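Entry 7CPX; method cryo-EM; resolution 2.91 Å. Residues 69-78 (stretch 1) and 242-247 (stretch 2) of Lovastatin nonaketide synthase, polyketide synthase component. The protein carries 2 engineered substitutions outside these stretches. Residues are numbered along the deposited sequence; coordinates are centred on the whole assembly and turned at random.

Stretch 1, residues 69-78: YAYVLQDDLG
Stretch 2 242-247: YARGEA

Two largely extended runs of one chain, far apart in sequence, meet here through a single beta bridge that a glutamate side chain extends by one further hydrogen bond, a compact example of how a short backbone pairing can be reinforced from its flank. The segments run parallel, Ala70, Tyr71 and Val72 lying opposite Arg244, Gly245 and Glu246, with CA-CA separations of 5.1, 4.2 and 4.9 Å. The bridge centres on Tyr71 (phi/psi -85/80) and Gly245 (-135/143), and Tyr71 sits in a tight turn closed by a weak hydrogen bond from Val72 N to Ala70 O at 3.0 Å. Tyr71 uses both its backbone polar groups: its N donates to Arg244 O at 2.9 Å, and its O accepts from Glu246 N at 2.7 Å. Gly245 thus sits between the two bonded residues, its CA 3.4 Å from Tyr71 O in a CA-H...O contact. The absence of a side chain matters at this close approach, since an ideal CB on Gly245 would lie only 3.4 Å from Tyr71 CB.

Beyond the bridge, Glu246 (-91/120) points its CA-to-CB bond toward stretch 1. With chi1 m, chi2 t and chi3 -24°, it brings OE1 within 3.2 Å of Leu73 N, which donates a hydrogen bond to it. The same OE1 lies 3.2 Å from Val72 CG1, and Leu73 CD2 comes unusually close to Glu246 O, 3.1 Å. Val72 (-89/147, chi1 t) and Leu73 (-69/141, chi1 m, chi2 t) continue the extended path. Both carboxylate oxygens of Glu246 also have hydrogen bonds elsewhere in the structure, so this buried acid is well satisfied.

On the Ala243 side of the bridge, the Tyr71 side chain (chi1 m, chi2 70°) supplies the apolar component: its CE1 meets Ala243 CB at 3.6 Å, the methyl lying at the ring edge. Ala70 (-169/157) approaches through its methyl, CB being 3.0 Å from Arg244 O. The end of the Arg244 (-62/144) side chain leads away, and the residue's closest contacts here are made by its carbonyl.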

# COMPACT_ATOMS: atom_id res chain seq x y z
N TYR A 69 19.97 1.65 21.94
CA TYR A 69 19.90 1.50 23.39
C TYR A 69 19.40 2.80 24.01
O TYR A 69 19.43 3.87 23.40
CB TYR A 69 21.27 1.15 23.98
CG TYR A 69 21.96 -0.01 23.30
CD1 TYR A 69 21.67 -1.32 23.66
CD2 TYR A 69 22.92 0.21 22.32
CE1 TYR A 69 22.30 -2.38 23.05
CE2 TYR A 69 23.55 -0.85 21.70
CZ TYR A 69 23.24 -2.14 22.07
OH TYR A 69 23.88 -3.20 21.46
N ALA A 70 18.94 2.68 25.25
CA ALA A 70 18.49 3.84 26.01
C ALA A 70 18.29 3.42 27.45
O ALA A 70 18.08 2.24 27.75
CB ALA A 70 17.19 4.42 25.44
N TYR A 71 18.35 4.40 28.34
CA TYR A 71 18.08 4.19 29.76
C TYR A 71 16.56 4.29 29.95
O TYR A 71 16.01 5.31 30.35
CB TYR A 71 18.84 5.20 30.61
CG TYR A 71 20.34 5.07 30.52
CD1 TYR A 71 21.02 5.42 29.36
CD2 TYR A 71 21.09 4.62 31.60
CE1 TYR A 71 22.39 5.31 29.27
CE2 TYR A 71 22.46 4.51 31.52
CZ TYR A 71 23.11 4.86 30.35
OH TYR A 71 24.48 4.75 30.27
N VAL A 72 15.89 3.20 29.62
CA VAL A 72 14.44 3.15 29.54
C VAL A 72 13.86 2.78 30.89
O VAL A 72 14.46 2.02 31.67
CB VAL A 72 14.00 2.15 28.45
CG1 VAL A 72 12.49 2.13 28.32
CG2 VAL A 72 14.64 2.49 27.12
N LEU A 73 12.68 3.31 31.18
CA LEU A 73 11.96 2.94 32.39
C LEU A 73 11.48 1.50 32.29
O LEU A 73 11.04 1.04 31.23
CB LEU A 73 10.77 3.87 32.61
CG LEU A 73 11.09 5.36 32.77
CD1 LEU A 73 9.81 6.17 32.92
CD2 LEU A 73 12.00 5.59 33.95
N GLN A 74 11.55 0.78 33.41
CA GLN A 74 11.10 -0.60 33.49
C GLN A 74 9.64 -0.71 33.90
O GLN A 74 9.23 -1.75 34.43
CB GLN A 74 11.98 -1.38 34.46
CG GLN A 74 13.41 -1.60 33.97
CD GLN A 74 14.22 -0.32 33.91
OE1 GLN A 74 13.86 0.68 34.53
NE2 GLN A 74 15.31 -0.34 33.16
N ASP A 75 8.84 0.32 33.65
CA ASP A 75 7.44 0.35 34.01
C ASP A 75 6.59 0.52 32.76
O ASP A 75 7.02 1.13 31.77
CB ASP A 75 7.13 1.48 35.00
CG ASP A 75 5.70 1.47 35.49
OD1 ASP A 75 4.95 0.53 35.12
OD2 ASP A 75 5.32 2.39 36.24
N ASP A 76 5.38 -0.04 32.79
CA ASP A 76 4.44 0.09 31.69
C ASP A 76 3.83 1.49 31.75
O ASP A 76 2.96 1.77 32.57
CB ASP A 76 3.36 -0.98 31.78
CG ASP A 76 2.39 -0.93 30.62
OD1 ASP A 76 2.60 -0.11 29.69
OD2 ASP A 76 1.40 -1.69 30.63
N LEU A 77 4.30 2.38 30.87
CA LEU A 77 3.84 3.76 30.90
C LEU A 77 2.36 3.89 30.58
O LEU A 77 1.73 4.86 31.02
CB LEU A 77 4.66 4.61 29.93
CG LEU A 77 6.18 4.58 30.12
CD1 LEU A 77 6.78 5.86 29.60
CD2 LEU A 77 6.57 4.36 31.57
N GLY A 78 1.79 2.93 29.84
CA GLY A 78 0.36 2.93 29.65
C GLY A 78 -0.42 2.57 30.89
O GLY A 78 -1.59 2.94 31.01
N TYR A 242 25.19 11.05 23.00
CA TYR A 242 24.50 10.86 24.27
C TYR A 242 23.42 9.80 24.11
O TYR A 242 22.73 9.74 23.09
CB TYR A 242 23.88 12.18 24.77
CG TYR A 242 22.75 12.72 23.93
CD1 TYR A 242 21.46 12.23 24.06
CD2 TYR A 242 22.97 13.75 23.02
CE1 TYR A 242 20.43 12.73 23.30
CE2 TYR A 242 21.94 14.26 22.26
CZ TYR A 242 20.67 13.75 22.40
OH TYR A 242 19.64 14.25 21.65
N ALA A 243 23.27 8.97 25.14
CA ALA A 243 22.26 7.92 25.15
C ALA A 243 20.97 8.49 25.71
O ALA A 243 20.94 9.00 26.83
CB ALA A 243 22.74 6.73 25.98
N ARG A 244 19.90 8.39 24.93
CA ARG A 244 18.60 8.86 25.39
C ARG A 244 18.16 8.07 26.62
O ARG A 244 18.43 6.87 26.73
CB ARG A 244 17.56 8.73 24.28
CG ARG A 244 17.70 9.75 23.17
CD ARG A 244 16.64 9.56 22.10
NE ARG A 244 15.32 9.33 22.68
CZ ARG A 244 14.60 10.28 23.28
NH1 ARG A 244 15.04 11.52 23.37
NH2 ARG A 244 13.42 9.96 23.79
N GLY A 245 17.51 8.76 27.54
CA GLY A 245 17.00 8.12 28.74
C GLY A 245 15.58 8.55 29.03
O GLY A 245 15.21 9.70 28.80
N GLU A 246 14.79 7.61 29.52
CA GLU A 246 13.42 7.89 29.92
C GLU A 246 13.41 8.28 31.39
O GLU A 246 13.80 7.49 32.25
CB GLU A 246 12.52 6.67 29.70
CG GLU A 246 12.23 6.36 28.26
CD GLU A 246 11.05 5.43 28.12
OE1 GLU A 246 10.76 4.69 29.09
OE2 GLU A 246 10.39 5.44 27.06
N ALA A 247 12.94 9.49 31.68
CA ALA A 247 12.86 9.94 33.05
C ALA A 247 11.76 10.99 33.17
O ALA A 247 11.60 11.84 32.29
CB ALA A 247 14.19 10.51 33.54